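Local coordinates for protein fimbrin (Schizosaccharomyces pombe, PDB 1RT8) that binds and crosslinks actin filaments, associates with actin structures that develop and maintain cell polarity, and takes part in cytokinesis, mating and spore formation, at residues F290-L294 with V386-M390; F306-R311 with G377-L383. All coordinates share one frame; numbering follows the deposited sequence.

Contact 1: residues F290-L294 with V386-M390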
# COMPACT_ATOMS: atom_id res chain seq x y z
N PHE A 290 -6.18 8.46 6.09
CA PHE A 290 -7.54 7.99 6.32
C PHE A 290 -7.93 7.00 5.22
O PHE A 290 -8.65 6.03 5.48
CB PHE A 290 -8.54 9.16 6.34
CG PHE A 290 -8.37 10.10 7.51
CD1 PHE A 290 -9.10 11.28 7.57
CD2 PHE A 290 -7.50 9.80 8.55
CE1 PHE A 290 -8.96 12.15 8.65
CE2 PHE A 290 -7.35 10.66 9.64
CZ PHE A 290 -8.09 11.85 9.69
N THR A 291 -7.45 7.24 4.00
CA THR A 291 -7.74 6.36 2.87
C THR A 291 -7.15 4.98 3.16
O THR A 291 -7.82 3.97 2.95
CB THR A 291 -7.13 6.89 1.55
OG1 THR A 291 -7.87 8.03 1.11
CG2 THR A 291 -7.17 5.81 0.47
N LEU A 292 -5.91 4.95 3.62
CA LEU A 292 -5.27 3.68 3.94
C LEU A 292 -6.05 3.01 5.06
O LEU A 292 -6.33 1.81 4.99
CB LEU A 292 -3.82 3.91 4.39
CG LEU A 292 -2.80 4.36 3.33
CD1 LEU A 292 -1.55 4.90 4.01
CD2 LEU A 292 -2.45 3.17 2.42
N TRP A 293 -6.41 3.77 6.08
CA TRP A 293 -7.15 3.20 7.20
C TRP A 293 -8.50 2.60 6.77
O TRP A 293 -8.76 1.42 7.00
CB TRP A 293 -7.39 4.26 8.28
CG TRP A 293 -8.19 3.74 9.42
CD1 TRP A 293 -7.84 2.74 10.29
CD2 TRP A 293 -9.51 4.15 9.81
NE1 TRP A 293 -8.85 2.50 11.18
CE2 TRP A 293 -9.89 3.35 10.91
CE3 TRP A 293 -10.41 5.11 9.32
CZ2 TRP A 293 -11.13 3.48 11.54
CZ3 TRP A 293 -11.65 5.24 9.95
CH2 TRP A 293 -12.00 4.43 11.05
N LEU A 294 -9.35 3.40 6.15
CA LEU A 294 -10.64 2.90 5.70
C LEU A 294 -10.48 1.68 4.77
O LEU A 294 -11.22 0.71 4.90
CB LEU A 294 -11.44 4.00 4.99
CG LEU A 294 -12.03 5.07 5.90
CD1 LEU A 294 -12.51 6.27 5.07
CD2 LEU A 294 -13.19 4.49 6.70
N VAL A 386 -14.49 11.51 9.24
CA VAL A 386 -13.69 10.29 9.26
C VAL A 386 -12.79 10.29 10.49
O VAL A 386 -12.63 9.26 11.15
CB VAL A 386 -12.85 10.12 7.98
CG1 VAL A 386 -11.95 8.89 8.10
CG2 VAL A 386 -13.77 9.97 6.77
N TRP A 387 -12.22 11.45 10.82
CA TRP A 387 -11.36 11.55 12.00
C TRP A 387 -12.11 11.11 13.25
O TRP A 387 -11.58 10.34 14.05
CB TRP A 387 -10.84 12.97 12.20
CG TRP A 387 -10.18 13.16 13.53
CD1 TRP A 387 -10.55 14.03 14.52
CD2 TRP A 387 -9.05 12.43 14.04
NE1 TRP A 387 -9.72 13.89 15.61
CE2 TRP A 387 -8.79 12.92 15.35
CE3 TRP A 387 -8.23 11.42 13.53
CZ2 TRP A 387 -7.75 12.42 16.14
CZ3 TRP A 387 -7.18 10.93 14.32
CH2 TRP A 387 -6.96 11.43 15.61
N GLN A 388 -13.33 11.59 13.42
CA GLN A 388 -14.11 11.19 14.59
C GLN A 388 -14.28 9.68 14.63
O GLN A 388 -14.25 9.07 15.70
CB GLN A 388 -15.49 11.85 14.57
CG GLN A 388 -15.44 13.32 14.88
CD GLN A 388 -15.00 13.59 16.30
OE1 GLN A 388 -14.20 14.50 16.54
NE2 GLN A 388 -15.52 12.82 17.25
N MET A 389 -14.46 9.07 13.46
CA MET A 389 -14.60 7.62 13.38
C MET A 389 -13.29 6.95 13.82
O MET A 389 -13.30 6.01 14.61
CB MET A 389 -14.96 7.19 11.96
CG MET A 389 -15.38 5.73 11.85
SD MET A 389 -15.64 5.18 10.15
CE MET A 389 -17.40 5.40 9.96
N MET A 390 -12.17 7.44 13.29
CA MET A 390 -10.88 6.88 13.66
C MET A 390 -10.60 7.11 15.14
O MET A 390 -10.14 6.21 15.84
CB MET A 390 -9.75 7.52 12.84
CG MET A 390 -8.34 7.19 13.36
SD MET A 390 -6.98 7.82 12.32
CE MET A 390 -6.97 6.62 11.01
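Met390 lays its terminal methyl over one face of the Trp293 indole, with CE 3.5 Å from Trp293 CG and 3.9 Å from the centroid of the five-membered ring, a CH-pi contact. The bend of the thioether chain at its last torsion (chi3 -78°) turns CE back toward the indole, while SD stays 3.9 Å from Phe290 CE2 in an oblique Met-aromatic contact. One methionine thus fits between two aromatic rings of the facing helix. The far rim of the indole meets Met389: its CG lies at the ring edge, in plane, 3.7 Å from Trp293 CH2, and its sulfur makes a second, oblique Met-aromatic contact. Trp293 reaches this far because its CG is anti to the backbone N (chi1 178°), which carries the ring across to the other helix. Val386 CG1 lies among Phe290, the Trp293 ring edge and Leu294, 3.8 Å from Phe290 CD1 and 4.0 Å from Leu294 CD1, the valine and leucine meeting tip to tip. Phe290 CZ packs obliquely on Trp387 CE3 at 3.9 Å. All seven touching residues are buried and the contact is wholly apolar. The axes of 290-294 and 386-390, on helices 282-296 and 379-397 of the third calponin-homology domain, run at 53° and approach to 11.2 Å. Helix 314-323 packs against Leu294 and Met389, helix 306-309 against Phe290 and Val386, and helix 500-511 against Trp387 and Met390.

Contact 2: residues F306-R311 with G377-L383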
# COMPACT_ATOMS: atom_id res chain seq x y z
N PHE A 306 -10.26 10.19 -1.95
CA PHE A 306 -10.94 10.46 -0.68
C PHE A 306 -12.02 11.54 -0.74
O PHE A 306 -13.09 11.38 -0.15
CB PHE A 306 -9.90 10.84 0.38
CG PHE A 306 -10.47 11.11 1.76
CD1 PHE A 306 -10.63 10.08 2.68
CD2 PHE A 306 -10.82 12.41 2.15
CE1 PHE A 306 -11.10 10.34 3.97
CE2 PHE A 306 -11.29 12.68 3.43
CZ PHE A 306 -11.44 11.64 4.34
N PHE A 307 -11.75 12.63 -1.43
CA PHE A 307 -12.70 13.73 -1.49
C PHE A 307 -13.87 13.57 -2.45
O PHE A 307 -14.66 14.50 -2.63
CB PHE A 307 -11.96 15.04 -1.74
CG PHE A 307 -11.04 15.42 -0.62
CD1 PHE A 307 -9.66 15.33 -0.77
CD2 PHE A 307 -11.55 15.80 0.62
CE1 PHE A 307 -8.81 15.61 0.29
CE2 PHE A 307 -10.71 16.08 1.68
CZ PHE A 307 -9.34 15.99 1.52
N ASN A 308 -13.98 12.40 -3.07
CA ASN A 308 -15.10 12.13 -3.97
C ASN A 308 -15.72 10.76 -3.71
O ASN A 308 -16.92 10.58 -3.88
CB ASN A 308 -14.67 12.22 -5.45
CG ASN A 308 -14.54 13.67 -5.92
OD1 ASN A 308 -15.52 14.42 -5.95
ND2 ASN A 308 -13.32 14.06 -6.29
N ASN A 309 -14.90 9.80 -3.29
CA ASN A 309 -15.39 8.45 -3.04
C ASN A 309 -16.32 8.25 -1.84
O ASN A 309 -16.90 7.17 -1.69
CB ASN A 309 -14.22 7.47 -2.92
CG ASN A 309 -13.33 7.44 -4.16
OD1 ASN A 309 -13.72 7.90 -5.24
ND2 ASN A 309 -12.14 6.87 -4.01
N LEU A 310 -16.47 9.25 -0.98
CA LEU A 310 -17.34 9.12 0.20
C LEU A 310 -18.64 9.90 0.05
O LEU A 310 -19.48 9.90 0.96
CB LEU A 310 -16.64 9.63 1.47
CG LEU A 310 -15.23 9.11 1.77
CD1 LEU A 310 -14.80 9.53 3.17
CD2 LEU A 310 -15.23 7.62 1.66
N ARG A 311 -18.81 10.57 -1.09
CA ARG A 311 -19.99 11.38 -1.32
C ARG A 311 -21.35 10.68 -1.32
O ARG A 311 -22.35 11.28 -0.94
CB ARG A 311 -19.83 12.19 -2.60
CG ARG A 311 -18.69 13.20 -2.56
CD ARG A 311 -18.75 14.11 -3.77
NE ARG A 311 -17.61 15.02 -3.85
CZ ARG A 311 -17.53 16.04 -4.69
NH1 ARG A 311 -18.53 16.28 -5.53
NH2 ARG A 311 -16.46 16.83 -4.69
N GLY A 377 -18.83 16.93 -0.89
CA GLY A 377 -17.38 16.85 -0.83
C GLY A 377 -16.64 17.87 0.03
O GLY A 377 -15.49 18.21 -0.28
N SER A 378 -17.26 18.36 1.09
CA SER A 378 -16.59 19.31 1.97
C SER A 378 -15.27 18.69 2.41
O SER A 378 -15.25 17.61 2.99
CB SER A 378 -17.45 19.61 3.21
OG SER A 378 -16.72 20.35 4.18
N ARG A 379 -14.17 19.38 2.15
CA ARG A 379 -12.88 18.84 2.53
C ARG A 379 -12.74 18.77 4.03
O ARG A 379 -12.48 17.70 4.58
CB ARG A 379 -11.76 19.70 1.95
CG ARG A 379 -11.44 19.39 0.52
CD ARG A 379 -10.38 20.31 -0.04
NE ARG A 379 -9.68 19.64 -1.12
CZ ARG A 379 -8.53 19.00 -0.98
NH1 ARG A 379 -7.92 18.97 0.20
NH2 ARG A 379 -8.01 18.34 -2.00
N THR A 380 -12.92 19.91 4.68
CA THR A 380 -12.79 20.01 6.12
C THR A 380 -13.79 19.16 6.89
O THR A 380 -13.43 18.54 7.89
CB THR A 380 -12.91 21.48 6.57
OG1 THR A 380 -11.78 22.22 6.06
CG2 THR A 380 -12.94 21.60 8.08
N LEU A 381 -15.04 19.12 6.44
CA LEU A 381 -16.03 18.34 7.15
C LEU A 381 -15.96 16.84 6.86
O LEU A 381 -16.34 16.03 7.71
CB LEU A 381 -17.43 18.91 6.88
CG LEU A 381 -17.55 20.41 7.24
CD1 LEU A 381 -18.98 20.90 6.99
CD2 LEU A 381 -17.15 20.64 8.69
N THR A 382 -15.47 16.46 5.68
CA THR A 382 -15.35 15.04 5.36
C THR A 382 -14.19 14.47 6.19
O THR A 382 -14.29 13.37 6.74
CB THR A 382 -15.08 14.79 3.86
OG1 THR A 382 -16.19 15.25 3.09
CG2 THR A 382 -14.88 13.30 3.59
N LEU A 383 -13.11 15.24 6.30
CA LEU A 383 -11.96 14.81 7.10
C LEU A 383 -12.35 14.76 8.58
O LEU A 383 -11.93 13.87 9.31
CB LEU A 383 -10.80 15.79 6.93
CG LEU A 383 -10.00 15.78 5.62
CD1 LEU A 383 -9.16 17.04 5.57
CD2 LEU A 383 -9.11 14.53 5.56
O HOH W 1 -14.03 17.85 -2.46
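The Phe307 ring is covered on both faces: Phe306 CD2 sits over the centre of one, and Arg379 lies along the other. On the arginine side CG makes a CH-pi contact, and the guanidinium stacks nearly flat, its plane tilted 28° to the ring and CZ 4.0 Å from the centroid, a cation-pi pair; Leu383 CG approaches the ring edge. This is the start of helix 379-397 in the calponin-homology fold, where Ser378 is the N-cap, its OG accepting from Leu381 N, and Gly377 closes the preceding helix in a Schellman motif. Arg379 NH2 also forms a salt bridge with Glu284. An alanine in place of Phe307 is likely to take the stacking surface from Arg379, leaving its guanidinium to that salt bridge, and to open a gap beside Phe306 and Leu383. Deeper in, Phe306 CE2 touches Leu383 CD2 and Thr382 CG2, each at 3.6 Å. With OG1 beside the backbone N (chi1 -64°) and CG2 anti to it, Thr382 turns its methyl to Phe306 and Leu310. On the outer side, Arg311 NE lies 3.5 Å from Gly377 CA. The same NE donates in the carbonyl plane to a lone pair of Phe307 O at 3.2 Å.

In the fold
Both contacts use helix 379-397 within one calponin-homology domain of the second actin-binding region, contact 2 at its N-terminal start and contact 1 further along. Their centres lie about 11 Å apart and they touch directly: Phe290 CB is 3.7 Å from Phe306 CE1, and Val386 CG2 is 3.8 Å from Phe306 CZ, so Phe306 joins the two. Contact 1 is core, built from aromatic rings, methionines and aliphatic groups. Contact 2 is only partly buried: its inner residues continue that apolar packing, whereas its outer ones add arginines, helix caps and a water that donates to Gly377 O. Polar groups come in where contact 2 nears the surface.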